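Local atomic coordinates of sensor histidine kinase (Rhodopseudomonas palustris, PDB entry 3VA9), a protein that probably autophosphorylates on a histidine with ATP as a membrane-bound two-component sensor kinase, of which this chain is the CHASE3-family four-helix-bundle sensor domain. Residues V31-A34 with E35-R39; G45-T48 with Y49-S52; E76-A79 with H80-L84. All coordinates share one frame; numbering follows the deposited sequence.

Interaction 1: V31-A34 with E35-R39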
loop_
_atom_site.group_PDB
_atom_site.type_symbol
_atom_site.label_atom_id
_atom_site.label_comp_id
_atom_site.label_asym_id
_atom_site.label_seq_id
_atom_site.Cartn_x
_atom_site.Cartn_y
_atom_site.Cartn_z
ATOM N N VAL A 31 1.031 3.439 -1.491
ATOM C CA VAL A 31 0.365 2.325 -2.170
ATOM C C VAL A 31 -0.062 2.707 -3.598
ATOM O O VAL A 31 0.145 1.943 -4.538
ATOM C CB VAL A 31 -0.864 1.841 -1.373
ATOM C CG1 VAL A 31 -1.719 0.910 -2.211
ATOM C CG2 VAL A 31 -0.421 1.153 -0.090
ATOM N N LEU A 32 -0.641 3.897 -3.750
ATOM C CA LEU A 32 -1.029 4.409 -5.070
ATOM C C LEU A 32 0.185 4.631 -5.949
ATOM O O LEU A 32 0.181 4.285 -7.124
ATOM C CB LEU A 32 -1.813 5.716 -4.945
ATOM C CG LEU A 32 -3.202 5.521 -4.350
ATOM C CD1 LEU A 32 -3.825 6.849 -3.950
ATOM C CD2 LEU A 32 -4.055 4.781 -5.360
ATOM N N GLU A 33 1.230 5.199 -5.361
ATOM C CA GLU A 33 2.468 5.451 -6.085
ATOM C C GLU A 33 3.135 4.160 -6.587
ATOM O O GLU A 33 3.689 4.138 -7.681
ATOM C CB GLU A 33 3.427 6.280 -5.227
ATOM C CG GLU A 33 4.628 6.816 -5.987
ATOM C CD GLU A 33 4.232 7.688 -7.173
ATOM O OE1 GLU A 33 3.473 8.660 -6.972
ATOM O OE2 GLU A 33 4.686 7.406 -8.304
ATOM N N ALA A 34 3.064 3.085 -5.802
ATOM C CA ALA A 34 3.616 1.794 -6.227
ATOM C C ALA A 34 2.832 1.237 -7.413
ATOM O O ALA A 34 3.406 0.751 -8.390
ATOM C CB ALA A 34 3.604 0.795 -5.064
ATOM N N GLU A 35 1.509 1.311 -7.315
ATOM C CA GLU A 35 0.643 0.857 -8.393
ATOM C C GLU A 35 0.831 1.674 -9.674
ATOM O O GLU A 35 1.075 1.123 -10.745
ATOM C CB GLU A 35 -0.820 0.911 -7.954
ATOM C CG GLU A 35 -1.771 0.298 -8.959
ATOM C CD GLU A 35 -3.209 0.540 -8.581
ATOM O OE1 GLU A 35 -3.777 -0.317 -7.882
ATOM O OE2 GLU A 35 -3.765 1.593 -8.971
ATOM N N THR A 36 0.732 2.993 -9.563
ATOM C CA THR A 36 0.862 3.830 -10.744
ATOM C C THR A 36 2.253 3.681 -11.386
ATOM O O THR A 36 2.383 3.696 -12.610
ATOM C CB THR A 36 0.536 5.311 -10.442
ATOM O OG1 THR A 36 0.175 5.972 -11.660
ATOM C CG2 THR A 36 1.738 6.026 -9.818
ATOM N N SER A 37 3.284 3.511 -10.565
ATOM C CA SER A 37 4.641 3.370 -11.093
ATOM C C SER A 37 4.809 2.047 -11.834
ATOM O O SER A 37 5.410 2.001 -12.899
ATOM C CB SER A 37 5.679 3.497 -9.980
ATOM O OG SER A 37 5.655 4.803 -9.458
ATOM N N GLU A 38 4.263 0.980 -11.267
ATOM C CA GLU A 38 4.288 -0.322 -11.916
ATOM C C GLU A 38 3.566 -0.279 -13.265
ATOM O O GLU A 38 4.061 -0.797 -14.260
ATOM C CB GLU A 38 3.697 -1.390 -10.989
ATOM C CG GLU A 38 3.349 -2.695 -11.673
ATOM C CD GLU A 38 1.910 -2.727 -12.142
ATOM O OE1 GLU A 38 1.018 -2.760 -11.274
ATOM O OE2 GLU A 38 1.668 -2.713 -13.370
ATOM N N ARG A 39 2.402 0.356 -13.300
ATOM C CA ARG A 39 1.676 0.539 -14.559
ATOM C C ARG A 39 2.468 1.354 -15.565
ATOM O O ARG A 39 2.506 1.018 -16.740
ATOM C CB ARG A 39 0.314 1.181 -14.310
ATOM C CG ARG A 39 -0.560 0.290 -13.481
ATOM C CD ARG A 39 -1.964 0.821 -13.324
ATOM N NE ARG A 39 -2.724 -0.141 -12.538
ATOM C CZ ARG A 39 -3.973 0.026 -12.137
ATOM N NH1 ARG A 39 -4.640 1.135 -12.456
ATOM N NH2 ARG A 39 -4.555 -0.932 -11.428
#
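The carbonyl oxygen of Glu33 is gripped twice by Ser37, one helical turn further on. Ser37 OG donates to Glu33 O at 2.7 Å, and Ser37 N donates to Glu33 O at 3.0 Å. The two donors come from opposite faces of the carbonyl plane. The hydroxyl is tilted 24° from that plane on one face, and the amide stands further out of it on the other. Ser37 turns its OG back beside its own backbone N (chi1 -66°), which lays the hydroxyl over the preceding turn. Glu33 also bends round at chi2, and its OE2 comes to 3.0 Å from Ser37 OG. On the way the same oxygen passes the methyl of Thr36, with Glu33 OE2 3.6 Å from Thr36 CG2. Glu33 and Thr36 cross obliquely here. All of this lies on helix 18-44 of the four-helix bundle. The regular ladder of the helix runs through it. Thr36 N reaches Leu32 O at 2.8 Å in an almost straight bond, and Glu35 and Glu38 bond back to Val31 and Ala34. Glu35 extends away from this turn, and its OE1 makes a salt bridge with Arg91. Its OE2 lies over one face of the Arg39 guanidinium in a long pairing of charges only. Ala34 packs on Ala56 of helix 47-70 and on Leu95 of helix 75-101. Ser37 is buried, and donating to a carbonyl of its own helix gives its hydroxyl proton an acceptor without calling on another helix.

Interaction 2: G45-T48 with Y49-S52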
loop_
_atom_site.group_PDB
_atom_site.type_symbol
_atom_site.label_atom_id
_atom_site.label_comp_id
_atom_site.label_asym_id
_atom_site.label_seq_id
_atom_site.Cartn_x
_atom_site.Cartn_y
_atom_site.Cartn_z
ATOM N N GLY A 45 8.361 0.785 -20.404
ATOM C CA GLY A 45 9.637 0.092 -20.342
ATOM C C GLY A 45 10.758 0.999 -19.847
ATOM O O GLY A 45 11.933 0.650 -19.920
ATOM N N ILE A 46 10.395 2.169 -19.335
ATOM C CA ILE A 46 11.385 3.125 -18.845
ATOM C C ILE A 46 11.702 2.861 -17.368
ATOM O O ILE A 46 10.817 2.945 -16.508
ATOM C CB ILE A 46 10.926 4.585 -19.077
ATOM C CG1 ILE A 46 10.879 4.885 -20.577
ATOM C CG2 ILE A 46 11.855 5.570 -18.363
ATOM C CD1 ILE A 46 10.145 6.176 -20.935
ATOM N N GLU A 47 12.968 2.535 -17.090
ATOM C CA GLU A 47 13.389 2.041 -15.776
ATOM C C GLU A 47 13.084 3.017 -14.645
ATOM O O GLU A 47 12.959 2.624 -13.481
ATOM C CB GLU A 47 14.881 1.694 -15.776
ATOM C CG GLU A 47 15.423 1.259 -14.413
ATOM C CD GLU A 47 14.851 -0.074 -13.939
ATOM O OE1 GLU A 47 14.345 -0.848 -14.785
ATOM O OE2 GLU A 47 14.916 -0.349 -12.721
ATOM N N THR A 48 12.966 4.290 -14.998
ATOM C CA THR A 48 12.623 5.327 -14.038
ATOM C C THR A 48 11.307 5.018 -13.326
ATOM O O THR A 48 11.137 5.345 -12.155
ATOM C CB THR A 48 12.542 6.706 -14.724
ATOM O OG1 THR A 48 13.867 7.173 -14.995
ATOM C CG2 THR A 48 11.847 7.710 -13.833
ATOM N N TYR A 49 10.377 4.381 -14.031
ATOM C CA TYR A 49 9.090 4.039 -13.423
ATOM C C TYR A 49 9.261 2.862 -12.470
ATOM O O TYR A 49 8.648 2.816 -11.402
ATOM C CB TYR A 49 8.026 3.736 -14.477
ATOM C CG TYR A 49 7.600 4.946 -15.282
ATOM C CD1 TYR A 49 6.625 5.805 -14.808
ATOM C CD2 TYR A 49 8.175 5.224 -16.515
ATOM C CE1 TYR A 49 6.231 6.908 -15.532
ATOM C CE2 TYR A 49 7.788 6.327 -17.249
ATOM C CZ TYR A 49 6.812 7.164 -16.752
ATOM O OH TYR A 49 6.417 8.268 -17.471
ATOM N N ARG A 50 10.110 1.916 -12.857
ATOM C CA ARG A 50 10.475 0.831 -11.960
ATOM C C ARG A 50 11.133 1.355 -10.683
ATOM O O ARG A 50 10.787 0.930 -9.582
ATOM C CB ARG A 50 11.385 -0.175 -12.650
ATOM C CG ARG A 50 11.559 -1.446 -11.847
ATOM C CD ARG A 50 12.260 -2.535 -12.637
ATOM N NE ARG A 50 12.574 -3.650 -11.756
ATOM C CZ ARG A 50 13.630 -3.675 -10.956
ATOM N NH1 ARG A 50 14.473 -2.651 -10.964
ATOM N NH2 ARG A 50 13.849 -4.721 -10.161
ATOM N N ASP A 51 12.076 2.276 -10.831
ATOM C CA ASP A 51 12.704 2.901 -9.668
ATOM C C ASP A 51 11.647 3.505 -8.735
ATOM O O ASP A 51 11.701 3.321 -7.514
ATOM C CB ASP A 51 13.706 3.972 -10.108
ATOM C CG ASP A 51 14.918 3.382 -10.829
ATOM O OD1 ASP A 51 15.115 2.155 -10.746
ATOM O OD2 ASP A 51 15.665 4.146 -11.483
ATOM N N SER A 52 10.679 4.209 -9.319
ATOM C CA SER A 52 9.582 4.784 -8.547
ATOM C C SER A 52 8.751 3.726 -7.826
ATOM O O SER A 52 8.324 3.935 -6.694
ATOM C CB SER A 52 8.689 5.651 -9.442
ATOM O OG SER A 52 9.374 6.847 -9.768
#
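The connection from helix 18-44 and the first turn of helix 47-70 hold this contact. Ile46 O accepts from Tyr49 N at 2.9 Å. The same oxygen sits at the edge of the Tyr49 ring, in its plane. The ring turns back beside its own backbone N (chi1 -69°), and its CD2 comes to 3.8 Å from Ile46 CB. Tyr49 also touches Phe41 and Thr44 of helix 18-44, so its side chain packs back across the turn onto the end of the first helix. Gly45, with positive phi, ends the helical conformation of the first arm, and the chain then reverses into the second. This is the turn between two consecutive helices of the CHASE3-family bundle. Within the new helix, Glu47 and Arg50 lie side by side and point the same way. Arg50 NH1 donates to Glu47 OE2 at 2.9 Å, using the syn lone pair of the oxygen. The oxygen lies at the edge of the guanidinium, close to its plane. The carboxylate itself is turned 40° against the guanidinium. Glu47 OE1 rests 3.4 Å from Arg50 CD, so the carboxylate also lies alongside the methylene chain. Asp51 brings a second negative charge, its OD1 3.2 Å from Glu47 OE2. The planes of the two carboxylates are 71° apart, and the Arg50 charge probably eases their repulsion. Asp51 N bonds to Glu47 O at 2.8 Å. Thr48 O takes Ser52 N at 3.1 Å, with a weak second bond from Ser52 OG.

Interaction 3: E76-A79 with H80-L84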
loop_
_atom_site.group_PDB
_atom_site.type_symbol
_atom_site.label_atom_id
_atom_site.label_comp_id
_atom_site.label_asym_id
_atom_site.label_seq_id
_atom_site.Cartn_x
_atom_site.Cartn_y
_atom_site.Cartn_z
ATOM N N GLU A 76 -6.032 -2.053 19.979
ATOM C CA GLU A 76 -7.042 -2.063 18.924
ATOM C C GLU A 76 -6.492 -1.484 17.626
ATOM O O GLU A 76 -6.841 -1.940 16.536
ATOM C CB GLU A 76 -8.294 -1.290 19.349
ATOM C CG GLU A 76 -8.995 -1.866 20.566
ATOM C CD GLU A 76 -8.212 -1.643 21.848
ATOM O OE1 GLU A 76 -7.599 -0.563 21.997
ATOM O OE2 GLU A 76 -8.213 -2.550 22.708
ATOM N N GLN A 77 -5.634 -0.476 17.751
ATOM C CA GLN A 77 -4.977 0.119 16.593
ATOM C C GLN A 77 -3.868 -0.777 16.044
ATOM O O GLN A 77 -3.724 -0.919 14.832
ATOM C CB GLN A 77 -4.421 1.503 16.935
ATOM C CG GLN A 77 -5.483 2.579 17.052
ATOM C CD GLN A 77 -6.216 2.819 15.749
ATOM O OE1 GLN A 77 -6.850 1.919 15.202
ATOM N NE2 GLN A 77 -6.135 4.044 15.246
ATOM N N ILE A 78 -3.084 -1.366 16.942
ATOM C CA ILE A 78 -2.037 -2.301 16.554
ATOM C C ILE A 78 -2.632 -3.446 15.743
ATOM O O ILE A 78 -2.048 -3.878 14.747
ATOM C CB ILE A 78 -1.284 -2.863 17.786
ATOM C CG1 ILE A 78 -0.395 -1.782 18.408
ATOM C CG2 ILE A 78 -0.436 -4.075 17.404
ATOM C CD1 ILE A 78 0.697 -1.271 17.481
ATOM N N ALA A 79 -3.798 -3.927 16.167
ATOM C CA ALA A 79 -4.492 -4.992 15.448
ATOM C C ALA A 79 -4.919 -4.513 14.062
ATOM O O ALA A 79 -4.760 -5.226 13.075
ATOM C CB ALA A 79 -5.693 -5.480 16.239
ATOM N N HIS A 80 -5.455 -3.299 13.992
ATOM C CA HIS A 80 -5.870 -2.720 12.714
ATOM C C HIS A 80 -4.686 -2.496 11.778
ATOM O O HIS A 80 -4.814 -2.639 10.565
ATOM C CB HIS A 80 -6.635 -1.405 12.911
ATOM C CG HIS A 80 -7.991 -1.578 13.525
ATOM N ND1 HIS A 80 -8.890 -2.531 13.094
ATOM C CD2 HIS A 80 -8.608 -0.904 14.526
ATOM C CE1 HIS A 80 -9.996 -2.446 13.812
ATOM N NE2 HIS A 80 -9.852 -1.468 14.686
ATOM N N ILE A 81 -3.538 -2.135 12.339
ATOM C CA ILE A 81 -2.350 -1.953 11.527
ATOM C C ILE A 81 -1.823 -3.315 11.058
ATOM O O ILE A 81 -1.420 -3.470 9.900
ATOM C CB ILE A 81 -1.264 -1.130 12.254
ATOM C CG1 ILE A 81 -0.391 -0.397 11.236
ATOM C CG2 ILE A 81 -0.411 -2.004 13.138
ATOM C CD1 ILE A 81 0.828 0.241 11.843
ATOM N N ASP A 82 -1.860 -4.308 11.945
ATOM C CA ASP A 82 -1.510 -5.669 11.559
ATOM C C ASP A 82 -2.326 -6.078 10.347
ATOM O O ASP A 82 -1.792 -6.609 9.373
ATOM C CB ASP A 82 -1.775 -6.648 12.699
ATOM C CG ASP A 82 -0.716 -6.591 13.767
ATOM O OD1 ASP A 82 0.377 -6.062 13.478
ATOM O OD2 ASP A 82 -0.979 -7.078 14.890
ATOM N N GLU A 83 -3.627 -5.818 10.416
ATOM C CA GLU A 83 -4.542 -6.165 9.332
ATOM C C GLU A 83 -4.224 -5.438 8.024
ATOM O O GLU A 83 -4.136 -6.070 6.968
ATOM C CB GLU A 83 -5.992 -5.943 9.775
ATOM C CG GLU A 83 -6.447 -6.992 10.788
ATOM C CD GLU A 83 -7.433 -6.464 11.821
ATOM O OE1 GLU A 83 -8.071 -5.416 11.579
ATOM O OE2 GLU A 83 -7.569 -7.115 12.881
ATOM N N LEU A 84 -4.037 -4.121 8.098
ATOM C CA LEU A 84 -3.627 -3.338 6.929
ATOM C C LEU A 84 -2.365 -3.938 6.297
ATOM O O LEU A 84 -2.295 -4.141 5.084
ATOM C CB LEU A 84 -3.361 -1.880 7.319
ATOM C CG LEU A 84 -2.753 -1.014 6.208
ATOM C CD1 LEU A 84 -3.754 -0.816 5.085
ATOM C CD2 LEU A 84 -2.277 0.335 6.742
#
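Gln77 and His80 both turn back beside their own backbone N (chi1 -74° and -70°), and this brings the amide of one to the imidazole of the other. Gln77 bends again at chi2, and its OE1 stops 3.4 Å from His80 CD2. The oxygen meets the ring at its edge, near the ring plane. The amide stands almost upright to the ring, 82° between the planes. On another side of the ring, His80 ND1 makes a weak hydrogen bond with Glu83 OE1 at 3.4 Å. Replacing His80 by an alanine would probably open a gap beside Gln77 OE1 and deprive Glu83 OE1 of its weak donor. The backbone below is regular helix 75-101. Ile81 N donates to Gln77 O at 2.8 Å, and Asp82 N to Ile78 O at 2.8 Å. Ala79 O takes Glu83 N at 3.0 Å. Ile81 CG2 presses on the previous turn, 3.0 Å from Ile78 O, while the Ile81 side chain leads on to Leu67 and Arg68 of helix 47-70. Asp82 directs OD1 to Arg68 in a salt bridge, and its OD2 passes 4.0 Å from Ile78 CG2. Gln77 and His80 face helix 121-142, where His80 packs on Leu132. This turn therefore joins helix 75-101 to two other helices of the bundle. Gln77 NE2 is satisfied by Glu136, whereas the buried OE1 has no hydrogen-bond partner in the model. It meets the carbon edge of His80 instead, which probably costs some polar stabilisation.

How the interactions relate
The three contacts follow one another along the chain, all within the CHASE3 sensor domain. Interaction 1 lies midway on helix 18-44, interaction 2 starts helix 47-70, and interaction 3 lies near the start of helix 75-101. Interactions 1 and 2 have centres about 11 Å apart and touch directly, where the Ser37 side chain packs on Ser52 and on the backbone of Tyr49. Interaction 3 is on the opposite side of the chain's centre, about 23 Å from interaction 1 and 32 Å from interaction 2, centre to centre. Interactions 2 and 3 thus lie toward opposite ends of the bundle, with interaction 1 nearer the centre. Helix 75-101 also reaches helix 18-44 through Arg91.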